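Nitroreductase (Bacteroides fragilis NCTC 9343, PDB 3EK3) binds FMN and probably works as an NAD- or NADP-dependent oxidoreductase of the nitroreductase type. Local coordinates at residues 69-74 with 137-142; 100-105 with 110-115; 31-36 with 125-130; 49-54 with 114-119. All blocks are in the same frame, centred on the assembly; numbering follows the deposited sequence.

Contact 1 (69-74 with 137-142); sequences GAFAKS and LGTTCD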
loop_
_atom_site.group_PDB
_atom_site.type_symbol
_atom_site.label_atom_id
_atom_site.label_comp_id
_atom_site.label_asym_id
_atom_site.label_seq_id
_atom_site.Cartn_x
_atom_site.Cartn_y
_atom_site.Cartn_z
ATOM N N GLY A 69 -21.750 0.952 -17.417
ATOM C CA GLY A 69 -21.809 1.545 -18.747
ATOM C C GLY A 69 -20.474 1.565 -19.478
ATOM O O GLY A 69 -20.437 1.333 -20.723
ATOM N N ALA A 70 -19.403 1.859 -18.734
ATOM C CA ALA A 70 -18.030 1.826 -19.259
ATOM C C ALA A 70 -17.662 0.395 -19.666
ATOM O O ALA A 70 -17.204 0.137 -20.780
ATOM C CB ALA A 70 -17.038 2.369 -18.206
ATOM N N PHE A 71 -17.893 -0.543 -18.756
ATOM C CA PHE A 71 -17.681 -1.973 -19.053
ATOM C C PHE A 71 -18.469 -2.474 -20.260
ATOM O O PHE A 71 -17.956 -3.301 -21.030
ATOM C CB PHE A 71 -18.008 -2.831 -17.825
ATOM C CG PHE A 71 -17.035 -2.739 -16.715
ATOM C CD1 PHE A 71 -15.719 -2.340 -16.904
ATOM C CD2 PHE A 71 -17.417 -3.107 -15.432
ATOM C CE1 PHE A 71 -14.832 -2.285 -15.833
ATOM C CE2 PHE A 71 -16.537 -3.061 -14.383
ATOM C CZ PHE A 71 -15.245 -2.651 -14.573
ATOM N N ALA A 72 -19.707 -2.003 -20.444
ATOM C CA ALA A 72 -20.509 -2.412 -21.598
ATOM C C ALA A 72 -19.804 -2.052 -22.912
ATOM O O ALA A 72 -20.007 -2.708 -23.928
ATOM C CB ALA A 72 -21.932 -1.793 -21.546
ATOM N N LYS A 73 -18.972 -1.013 -22.881
ATOM C CA LYS A 73 -18.194 -0.583 -24.049
ATOM C C LYS A 73 -16.963 -1.454 -24.324
ATOM O O LYS A 73 -16.364 -1.357 -25.393
ATOM C CB LYS A 73 -17.725 0.866 -23.870
ATOM C CG LYS A 73 -18.837 1.881 -23.755
ATOM C CD LYS A 73 -18.312 3.239 -23.363
ATOM C CE LYS A 73 -19.449 4.184 -23.033
ATOM N NZ LYS A 73 -19.002 5.463 -22.436
ATOM N N SER A 74 -16.577 -2.293 -23.370
ATOM C CA SER A 74 -15.348 -3.084 -23.491
ATOM C C SER A 74 -15.474 -4.260 -24.452
ATOM O O SER A 74 -16.582 -4.615 -24.866
ATOM C CB SER A 74 -14.939 -3.624 -22.128
ATOM O OG SER A 74 -13.797 -4.449 -22.238
ATOM N N LEU A 137 -12.795 1.245 -10.525
ATOM C CA LEU A 137 -12.606 2.630 -11.056
ATOM C C LEU A 137 -11.203 2.888 -11.663
ATOM O O LEU A 137 -10.999 3.884 -12.324
ATOM C CB LEU A 137 -12.939 3.665 -9.980
ATOM C CG LEU A 137 -14.438 3.950 -9.778
ATOM C CD1 LEU A 137 -14.702 4.789 -8.508
ATOM C CD2 LEU A 137 -15.016 4.624 -11.013
ATOM N N GLY A 138 -10.226 2.006 -11.464
ATOM C CA GLY A 138 -8.905 2.237 -12.071
ATOM C C GLY A 138 -8.926 2.366 -13.572
ATOM O O GLY A 138 -8.283 3.265 -14.129
ATOM N N THR A 139 -9.613 1.458 -14.249
ATOM C CA THR A 139 -9.617 1.458 -15.724
ATOM C C THR A 139 -10.835 2.178 -16.301
ATOM O O THR A 139 -10.910 2.400 -17.539
ATOM C CB THR A 139 -9.612 0.051 -16.280
ATOM O OG1 THR A 139 -10.752 -0.631 -15.777
ATOM C CG2 THR A 139 -8.336 -0.679 -15.891
ATOM N N THR A 140 -11.747 2.595 -15.443
ATOM C CA THR A 140 -12.977 3.255 -15.890
ATOM C C THR A 140 -13.092 4.745 -15.524
ATOM O O THR A 140 -13.993 5.425 -16.029
ATOM C CB THR A 140 -14.264 2.532 -15.366
ATOM O OG1 THR A 140 -14.322 2.588 -13.923
ATOM C CG2 THR A 140 -14.368 1.106 -15.904
ATOM N N CYS A 141 -12.223 5.244 -14.638
ATOM C CA CYS A 141 -12.344 6.621 -14.154
ATOM C C CYS A 141 -12.261 7.718 -15.228
ATOM O O CYS A 141 -12.734 8.821 -14.992
ATOM C CB CYS A 141 -11.359 6.905 -13.009
ATOM S SG CYS A 141 -9.594 6.832 -13.462
ATOM N N ASP A 142 -11.682 7.419 -16.385
ATOM C CA ASP A 142 -11.634 8.376 -17.474
ATOM C C ASP A 142 -12.718 8.154 -18.513
ATOM O O ASP A 142 -12.792 8.898 -19.499
ATOM C CB ASP A 142 -10.250 8.383 -18.122
ATOM C CG ASP A 142 -9.193 9.061 -17.235
ATOM O OD1 ASP A 142 -9.567 9.878 -16.361
ATOM O OD2 ASP A 142 -7.996 8.782 -17.416
#
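Two first torsions bring Phe-71 and Thr-140 together. Phe-71 has CG anti to its carbonyl carbon (chi1 -72°), and the ring extends from the helix toward the loop 137-142. Thr-140 places CG2 likewise, while OG1 sits between N and C (chi1 64°). Its hydroxyl is hydrogen-bonded to the backbone O of Gln-136, which would fix the rotation of the side chain and keep the methyl turned to the helix.

That methyl carries the contact. Thr-140 CG2 lies 3.4 Å from Phe-71 CE1, a tight approach, and comes in obliquely to the ring. The two side chains cross at about a right angle. The methyl also meets Ala-70, with Ala-70 CB to Thr-140 CG2 at 3.7 Å. Thr-139 adds a looser touch: its OG1 is 4.4 Å from Phe-71 CE1, near the ring plane. The loop is itself curled, with Cys-141 N bonded to Leu-137 O at 2.9 Å.

Phe-71 also packs on the FMN-binding residue Gln-136 and on Leu-79 of helix 77-83. Ala-70 rests on Val-146 of helix 144-153. The contact thus ties the last turn of helix 57-72 to the loop between strand 130-134 and helix 144-153.

Contact 2 (100-105 with 110-115); sequences VSNEPK and GMDCAC
Asn-102 and Asp-112 cross at about a right angle, with the amide and carboxylate planes turned 30° from each other. Asn-102 ND2 faces Asp-112 OD2 at 3.5 Å. With an N-H...O angle of 139° as well, this hydrogen bond is long and bent, hence weak. Both groups have other partners. Asn-102 ND2 also bonds Ala-109 O, and its OD1 pairs with Thr-48 OG1. Asp-112 OD1 accepts from Gly-43 N. These bonds hold both flat groups in place although the link between them is weak.

Strand 96-102 leads through a short loop into helix 109-126, which packs back against the strand in the nitroreductase fold. Their short segments run nearly antiparallel, with 8.2 Å between axes. Val-100 and Asn-102 point toward the helix, and Ser-101 between them points away, as expected in a strand. Ser-101 OG is bonded to His-159.

Cys-113 touches both strand side chains that point to the helix. Its sulfur is anti to the carbonyl carbon (chi1 -67°), which turns it to these two residues. Cys-113 SG is 3.6 Å from Asn-102 CB and 3.9 Å from Val-100 CG1. The same Val-100 methyl, CG1, touches Cys-113 CB at 3.8 Å. All these side chains are buried. Asp-112 touches a bound FMN, while Ala-114 on the far side of the helix packs on Ala-114 of the second subunit.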
loop_
_atom_site.group_PDB
_atom_site.type_symbol
_atom_site.label_atom_id
_atom_site.label_comp_id
_atom_site.label_asym_id
_atom_site.label_seq_id
_atom_site.Cartn_x
_atom_site.Cartn_y
_atom_site.Cartn_z
ATOM N N VAL A 100 -10.261 6.466 -3.473
ATOM C CA VAL A 100 -8.919 6.960 -3.118
ATOM C C VAL A 100 -8.243 7.334 -4.442
ATOM O O VAL A 100 -8.005 6.487 -5.295
ATOM C CB VAL A 100 -8.108 5.954 -2.266
ATOM C CG1 VAL A 100 -6.712 6.554 -1.893
ATOM C CG2 VAL A 100 -8.857 5.585 -0.928
ATOM N N SER A 101 -7.951 8.629 -4.604
ATOM C CA SER A 101 -7.454 9.151 -5.888
ATOM C C SER A 101 -6.129 9.873 -5.669
ATOM O O SER A 101 -5.809 10.227 -4.569
ATOM C CB SER A 101 -8.466 10.100 -6.522
ATOM O OG SER A 101 -8.715 11.267 -5.745
ATOM N N ASN A 102 -5.391 10.113 -6.746
ATOM C CA ASN A 102 -4.136 10.851 -6.645
ATOM C C ASN A 102 -3.859 11.434 -7.988
ATOM O O ASN A 102 -4.363 10.935 -8.981
ATOM C CB ASN A 102 -3.003 9.905 -6.199
ATOM C CG ASN A 102 -1.816 10.633 -5.512
ATOM O OD1 ASN A 102 -1.784 11.854 -5.387
ATOM N ND2 ASN A 102 -0.818 9.854 -5.096
ATOM N N GLU A 103 -3.039 12.481 -8.020
ATOM C CA GLU A 103 -2.517 12.962 -9.281
ATOM C C GLU A 103 -1.497 11.947 -9.777
ATOM O O GLU A 103 -0.764 11.333 -9.015
ATOM C CB GLU A 103 -1.927 14.361 -9.127
ATOM C CG GLU A 103 -0.746 14.464 -8.229
ATOM C CD GLU A 103 -0.219 15.918 -8.101
ATOM O OE1 GLU A 103 -1.040 16.862 -7.915
ATOM O OE2 GLU A 103 1.022 16.074 -8.185
ATOM N N PRO A 104 -1.473 11.732 -11.082
ATOM C CA PRO A 104 -0.604 10.733 -11.656
ATOM C C PRO A 104 0.832 11.214 -11.992
ATOM O O PRO A 104 1.593 10.472 -12.604
ATOM C CB PRO A 104 -1.373 10.341 -12.899
ATOM C CG PRO A 104 -2.009 11.625 -13.334
ATOM C CD PRO A 104 -2.399 12.299 -12.076
ATOM N N LYS A 105 1.210 12.382 -11.498
ATOM C CA LYS A 105 2.515 12.992 -11.772
ATOM C C LYS A 105 3.694 12.070 -11.444
ATOM O O LYS A 105 4.603 11.926 -12.241
ATOM C CB LYS A 105 2.635 14.287 -10.971
ATOM C CG LYS A 105 3.887 15.118 -11.260
ATOM C CD LYS A 105 3.874 16.494 -10.563
ATOM C CE LYS A 105 2.643 17.354 -10.942
ATOM N NZ LYS A 105 2.725 18.715 -10.355
ATOM N N GLY A 110 0.193 5.426 -7.261
ATOM C CA GLY A 110 -0.693 4.381 -6.806
ATOM C C GLY A 110 -0.217 3.722 -5.530
ATOM O O GLY A 110 -1.024 3.197 -4.760
HETATM N N MSE A 111 1.106 3.703 -5.320
HETATM C CA MSE A 111 1.599 3.133 -4.079
HETATM C C MSE A 111 1.281 4.021 -2.898
HETATM O O MSE A 111 0.928 3.506 -1.805
HETATM C CB MSE A 111 3.100 2.791 -4.194
HETATM C CG MSE A 111 3.379 1.753 -5.273
HETATM SE SE MSE A 111 5.117 0.946 -5.192
HETATM C CE MSE A 111 6.087 2.597 -5.249
ATOM N N ASP A 112 1.339 5.346 -3.043
ATOM C CA ASP A 112 0.807 6.205 -1.966
ATOM C C ASP A 112 -0.602 5.730 -1.581
ATOM O O ASP A 112 -0.917 5.549 -0.423
ATOM C CB ASP A 112 0.648 7.666 -2.421
ATOM C CG ASP A 112 1.951 8.442 -2.528
ATOM O OD1 ASP A 112 3.047 7.919 -2.267
ATOM O OD2 ASP A 112 1.830 9.632 -2.886
ATOM N N CYS A 113 -1.460 5.615 -2.581
ATOM C CA CYS A 113 -2.863 5.273 -2.365
ATOM C C CYS A 113 -3.019 3.934 -1.689
ATOM O O CYS A 113 -3.846 3.798 -0.803
ATOM C CB CYS A 113 -3.643 5.267 -3.670
ATOM S SG CYS A 113 -3.782 6.925 -4.381
ATOM N N ALA A 114 -2.210 2.951 -2.108
ATOM C CA ALA A 114 -2.287 1.605 -1.525
ATOM C C ALA A 114 -1.908 1.640 -0.058
ATOM O O ALA A 114 -2.511 0.918 0.803
ATOM C CB ALA A 114 -1.382 0.621 -2.327
ATOM N N CYS A 115 -0.911 2.464 0.272
ATOM C CA CYS A 115 -0.546 2.595 1.705
ATOM C C CYS A 115 -1.703 3.132 2.535
ATOM O O CYS A 115 -1.987 2.640 3.631
ATOM C CB CYS A 115 0.682 3.464 1.893
ATOM S SG CYS A 115 2.228 2.729 1.322
#

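Contact 3 (31-36 with 125-130); sequences NAILEA and TSLGIA
Ala-32 and Ile-33 meet Leu-127 and Ile-129 with no flat group among them. There are no ring faces or edges to share, and the whole contact is made by methyl and methylene carbons. It has two patches, set by the two branched side chains of segment 125-130.

The first patch is round Leu-127. Its CD1 reaches Ile-33 CG1 at 4.0 Å and Ala-32 CB at 4.2 Å, so one methyl spans two successive residues of the helix. The side chains of Leu-127 and Ile-33 run antiparallel, side by side. Leu-127 is partly exposed, whereas Ile-33 and Ile-129 are buried.

The second patch is deeper. Ile-33 CD1 meets Ile-129 CD1 at 3.9 Å, methyl to methyl, and lies 4.2 Å from Ile-129 CG2. Ile-33 has CG1 anti to its carbonyl carbon (chi1 -71°), and chi2 of 165° extends the chain so that CD1 reaches across. The touches on Ile-129 are less certain, because that residue has a second conformer.

The chain turn that brings both residues to the helix is a Schellman motif. Gly-128, with positive phi, is its C-prime residue. Gly-128 N bonds Thr-125 O at 3.1 Å, and Ile-129 N bonds Ala-124 O.

Ile-33 also packs on Met-120 and Ala-124 of helix 109-126. The contact reaches the sheet through Leu-167 of strand 160-168, which both Ile-33 and Ile-129 touch. It therefore joins helix 27-38 to the C-terminal end of helix 109-126, just before strand 130-134.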
loop_
_atom_site.group_PDB
_atom_site.type_symbol
_atom_site.label_atom_id
_atom_site.label_comp_id
_atom_site.label_asym_id
_atom_site.label_seq_id
_atom_site.Cartn_x
_atom_site.Cartn_y
_atom_site.Cartn_z
ATOM N N ASN A 31 -14.652 8.533 10.482
ATOM C CA ASN A 31 -13.587 9.540 10.644
ATOM C C ASN A 31 -12.237 8.939 11.073
ATOM O O ASN A 31 -11.192 9.323 10.568
ATOM C CB ASN A 31 -13.988 10.613 11.642
ATOM C CG ASN A 31 -15.061 11.542 11.100
ATOM O OD1 ASN A 31 -15.095 11.839 9.908
ATOM N ND2 ASN A 31 -15.904 12.051 11.995
ATOM N N ALA A 32 -12.287 7.976 11.976
ATOM C CA ALA A 32 -11.078 7.280 12.455
ATOM C C ALA A 32 -10.410 6.517 11.330
ATOM O O ALA A 32 -9.172 6.490 11.233
ATOM C CB ALA A 32 -11.424 6.317 13.576
ATOM N N ILE A 33 -11.222 5.874 10.493
ATOM C CA ILE A 33 -10.706 5.107 9.347
ATOM C C ILE A 33 -10.081 6.044 8.299
ATOM O O ILE A 33 -8.992 5.790 7.799
ATOM C CB ILE A 33 -11.844 4.273 8.702
ATOM C CG1 ILE A 33 -12.254 3.121 9.623
ATOM C CG2 ILE A 33 -11.446 3.721 7.357
ATOM C CD1 ILE A 33 -13.605 2.464 9.249
ATOM N N LEU A 34 -10.751 7.153 8.002
ATOM C CA LEU A 34 -10.203 8.085 7.040
ATOM C C LEU A 34 -8.933 8.740 7.548
ATOM O O LEU A 34 -8.010 8.976 6.776
ATOM C CB LEU A 34 -11.219 9.150 6.661
ATOM C CG LEU A 34 -12.430 8.614 5.910
ATOM C CD1 LEU A 34 -13.560 9.691 5.982
ATOM C CD2 LEU A 34 -12.088 8.234 4.439
ATOM N N GLU A 35 -8.898 9.042 8.838
ATOM C CA GLU A 35 -7.718 9.640 9.439
ATOM C C GLU A 35 -6.548 8.656 9.322
ATOM O O GLU A 35 -5.416 9.046 9.094
ATOM C CB GLU A 35 -7.974 9.981 10.898
ATOM C CG GLU A 35 -6.743 10.550 11.640
ATOM C CD GLU A 35 -7.037 10.850 13.094
ATOM O OE1 GLU A 35 -7.590 9.988 13.800
ATOM O OE2 GLU A 35 -6.716 11.955 13.543
ATOM N N ALA A 36 -6.841 7.375 9.478
ATOM C CA ALA A 36 -5.795 6.349 9.403
ATOM C C ALA A 36 -5.171 6.355 8.005
ATOM O O ALA A 36 -3.953 6.314 7.904
ATOM C CB ALA A 36 -6.332 4.959 9.780
ATOM N N THR A 125 -10.780 -2.972 10.433
ATOM C CA THR A 125 -10.767 -4.263 11.123
ATOM C C THR A 125 -10.694 -4.043 12.622
ATOM O O THR A 125 -11.396 -4.719 13.378
ATOM C CB THR A 125 -9.613 -5.154 10.637
ATOM O OG1 THR A 125 -9.752 -5.409 9.241
ATOM C CG2 THR A 125 -9.623 -6.495 11.383
ATOM N N SER A 126 -9.859 -3.102 13.061
ATOM C CA SER A 126 -9.710 -2.869 14.519
ATOM C C SER A 126 -10.984 -2.360 15.175
ATOM O O SER A 126 -11.110 -2.447 16.393
ATOM C CB SER A 126 -8.578 -1.887 14.814
ATOM O OG SER A 126 -9.005 -0.564 14.572
ATOM N N LEU A 127 -11.923 -1.869 14.375
ATOM C CA LEU A 127 -13.205 -1.337 14.836
ATOM C C LEU A 127 -14.408 -2.256 14.566
ATOM O O LEU A 127 -15.571 -1.857 14.753
ATOM C CB LEU A 127 -13.418 0.015 14.181
ATOM C CG LEU A 127 -12.420 1.114 14.576
ATOM C CD1 LEU A 127 -12.500 2.288 13.578
ATOM C CD2 LEU A 127 -12.632 1.611 15.980
ATOM N N GLY A 128 -14.129 -3.486 14.139
ATOM C CA GLY A 128 -15.168 -4.443 13.748
ATOM C C GLY A 128 -15.928 -4.185 12.465
ATOM O O GLY A 128 -17.004 -4.744 12.248
ATOM N N ILE A 129 -15.323 -3.365 11.617
ATOM C CA ILE A 129 -15.887 -2.942 10.345
ATOM C C ILE A 129 -15.213 -3.705 9.206
ATOM O O ILE A 129 -13.985 -3.688 9.083
ATOM C CB ILE A 129 -15.711 -1.416 10.195
ATOM C CG1 ILE A 129 -16.700 -0.697 11.114
ATOM C CG2 ILE A 129 -15.867 -0.981 8.719
ATOM C CD1 ILE A 129 -16.418 0.786 11.311
ATOM N N ALA A 130 -16.020 -4.410 8.415
ATOM C CA ALA A 130 -15.537 -5.160 7.257
ATOM C C ALA A 130 -15.144 -4.203 6.160
ATOM O O ALA A 130 -15.664 -3.086 6.068
ATOM C CB ALA A 130 -16.636 -6.126 6.726
#

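Contact 4 (49-54 with 114-119); sequences WHFTAV and ACAIEN
Ala-116 of helix 109-126 packs against Trp-49, just before strand 50-54, and Phe-51 within it. This is helix-on-sheet packing in the core of the nitroreductase fold. The tight part is small and rests on a single methyl. Ala-116 CB lies 3.7 Å from Phe-51 CE1 and 4.0 Å from Trp-49 CZ3. It approaches both rings obliquely. The short side chain lets both rings come close to the helix. Trp-49 has CG between its backbone N and carbonyl carbon (chi1 43°), which brings CE3 and CZ3 of the indole to the helix.

The loose part follows along the strand. Thr-52, Ala-53 and Val-54 draw away from segment 114-119, and none of them touches it. Ile-117 does not touch segment 49-54 and packs on Val-100 and Trp-133. The loose end does not give way to solvent. Residues 51-54 pair in parallel with a strand of the second subunit, so the sheet continues across the interface. His-50 NE2 bonds Thr-187 OG1 of that subunit.

The two rings also touch each other: Phe-51 CZ sits 3.4 Å above the plane of the Trp-49 ring, offset toward its rim.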
loop_
_atom_site.group_PDB
_atom_site.type_symbol
_atom_site.label_atom_id
_atom_site.label_comp_id
_atom_site.label_asym_id
_atom_site.label_seq_id
_atom_site.Cartn_x
_atom_site.Cartn_y
_atom_site.Cartn_z
ATOM N N TRP A 49 -2.947 12.936 -2.497
ATOM C CA TRP A 49 -4.127 12.071 -2.555
ATOM C C TRP A 49 -5.402 12.807 -2.140
ATOM O O TRP A 49 -5.371 13.860 -1.486
ATOM C CB TRP A 49 -3.960 10.837 -1.651
ATOM C CG TRP A 49 -3.345 11.083 -0.265
ATOM C CD1 TRP A 49 -3.558 12.147 0.579
ATOM C CD2 TRP A 49 -2.415 10.242 0.396
ATOM N NE1 TRP A 49 -2.814 12.013 1.699
ATOM C CE2 TRP A 49 -2.099 10.848 1.620
ATOM C CE3 TRP A 49 -1.814 9.020 0.081
ATOM C CZ2 TRP A 49 -1.199 10.288 2.507
ATOM C CZ3 TRP A 49 -0.940 8.461 0.980
ATOM C CH2 TRP A 49 -0.638 9.098 2.170
ATOM N N HIS A 50 -6.534 12.227 -2.520
ATOM C CA HIS A 50 -7.826 12.637 -1.995
ATOM C C HIS A 50 -8.621 11.387 -1.656
ATOM O O HIS A 50 -8.515 10.379 -2.340
ATOM C CB HIS A 50 -8.627 13.454 -3.011
ATOM C CG HIS A 50 -9.640 14.357 -2.380
ATOM N ND1 HIS A 50 -9.312 15.590 -1.856
ATOM C CD2 HIS A 50 -10.963 14.192 -2.157
ATOM C CE1 HIS A 50 -10.396 16.143 -1.330
ATOM N NE2 HIS A 50 -11.409 15.310 -1.495
ATOM N N PHE A 51 -9.412 11.503 -0.596
ATOM C CA PHE A 51 -10.244 10.442 -0.086
ATOM C C PHE A 51 -11.689 10.928 -0.120
ATOM O O PHE A 51 -12.052 11.802 0.655
ATOM C CB PHE A 51 -9.851 10.120 1.356
ATOM C CG PHE A 51 -8.351 9.953 1.582
ATOM C CD1 PHE A 51 -7.655 8.965 0.953
ATOM C CD2 PHE A 51 -7.646 10.825 2.415
ATOM C CE1 PHE A 51 -6.289 8.796 1.179
ATOM C CE2 PHE A 51 -6.264 10.667 2.640
ATOM C CZ PHE A 51 -5.592 9.647 1.986
ATOM N N THR A 52 -12.495 10.377 -1.028
ATOM C CA THR A 52 -13.887 10.783 -1.209
ATOM C C THR A 52 -14.766 9.662 -0.673
ATOM O O THR A 52 -14.938 8.627 -1.315
ATOM C CB THR A 52 -14.206 11.104 -2.700
ATOM O OG1 THR A 52 -13.251 12.056 -3.179
ATOM C CG2 THR A 52 -15.597 11.716 -2.828
ATOM N N ALA A 53 -15.272 9.854 0.547
ATOM C CA ALA A 53 -16.087 8.857 1.206
ATOM C C ALA A 53 -17.540 9.046 0.795
ATOM O O ALA A 53 -18.171 10.033 1.153
ATOM C CB ALA A 53 -15.933 8.934 2.732
ATOM N N VAL A 54 -18.071 8.102 0.029
ATOM C CA VAL A 54 -19.438 8.177 -0.442
ATOM C C VAL A 54 -20.305 7.247 0.403
ATOM O O VAL A 54 -20.128 6.034 0.364
ATOM C CB VAL A 54 -19.561 7.792 -1.924
ATOM C CG1 VAL A 54 -21.026 7.955 -2.426
ATOM C CG2 VAL A 54 -18.610 8.642 -2.759
ATOM N N ALA A 114 -2.210 2.951 -2.108
ATOM C CA ALA A 114 -2.287 1.605 -1.525
ATOM C C ALA A 114 -1.908 1.640 -0.058
ATOM O O ALA A 114 -2.511 0.918 0.803
ATOM C CB ALA A 114 -1.382 0.621 -2.327
ATOM N N CYS A 115 -0.911 2.464 0.272
ATOM C CA CYS A 115 -0.546 2.595 1.705
ATOM C C CYS A 115 -1.703 3.132 2.535
ATOM O O CYS A 115 -1.987 2.640 3.631
ATOM C CB CYS A 115 0.682 3.464 1.893
ATOM S SG CYS A 115 2.228 2.729 1.322
ATOM N N ALA A 116 -2.344 4.170 2.032
ATOM C CA ALA A 116 -3.513 4.788 2.662
ATOM C C ALA A 116 -4.621 3.738 2.813
ATOM O O ALA A 116 -5.239 3.584 3.876
ATOM C CB ALA A 116 -3.998 6.004 1.802
ATOM N N ILE A 117 -4.853 2.998 1.740
ATOM C CA ILE A 117 -5.914 2.009 1.691
ATOM C C ILE A 117 -5.648 0.924 2.733
ATOM O O ILE A 117 -6.557 0.564 3.504
ATOM C CB ILE A 117 -6.085 1.425 0.292
ATOM C CG1 ILE A 117 -6.775 2.457 -0.607
ATOM C CG2 ILE A 117 -6.924 0.137 0.347
ATOM C CD1 ILE A 117 -6.712 2.136 -2.085
ATOM N N GLU A 118 -4.413 0.417 2.791
ATOM C CA GLU A 118 -4.075 -0.614 3.766
ATOM C C GLU A 118 -4.307 -0.124 5.189
ATOM O O GLU A 118 -4.884 -0.862 5.977
ATOM C CB GLU A 118 -2.666 -1.152 3.548
ATOM C CG GLU A 118 -2.242 -2.367 4.381
ATOM C CD GLU A 118 -3.105 -3.604 4.163
ATOM O OE1 GLU A 118 -3.840 -3.626 3.192
ATOM O OE2 GLU A 118 -3.084 -4.567 4.980
ATOM N N ASN A 119 -3.914 1.103 5.502
ATOM C CA ASN A 119 -4.243 1.684 6.822
ATOM C C ASN A 119 -5.749 1.654 7.134
ATOM O O ASN A 119 -6.168 1.323 8.235
ATOM C CB ASN A 119 -3.708 3.134 6.915
ATOM C CG ASN A 119 -2.236 3.185 7.230
ATOM O OD1 ASN A 119 -1.571 2.138 7.322
ATOM N ND2 ASN A 119 -1.709 4.408 7.421
#

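Overall arrangement
Contacts 2 and 4 are the buried core. Their centres are about 8 Å apart, and both pack helix 109-126 on neighbouring strands of one sheet. They join directly where Ser-101 N meets His-50 O at 2.9 Å, a probable hydrogen bond. Contact 3 uses the far end of the same helix and is partly buried. It meets contact 4 through a probable hydrogen bond from Asn-119 ND2 to Ala-36 O (3.0 Å). Contact 1 is peripheral, touches none of the others, and lies across the chain centre from contact 3. Contacts 3 and 4 are apolar. Contact 1 sets a threonine methyl against a ring. Contact 2 alone has a side-chain hydrogen bond between its segments, a weak one. All four reach the second subunit.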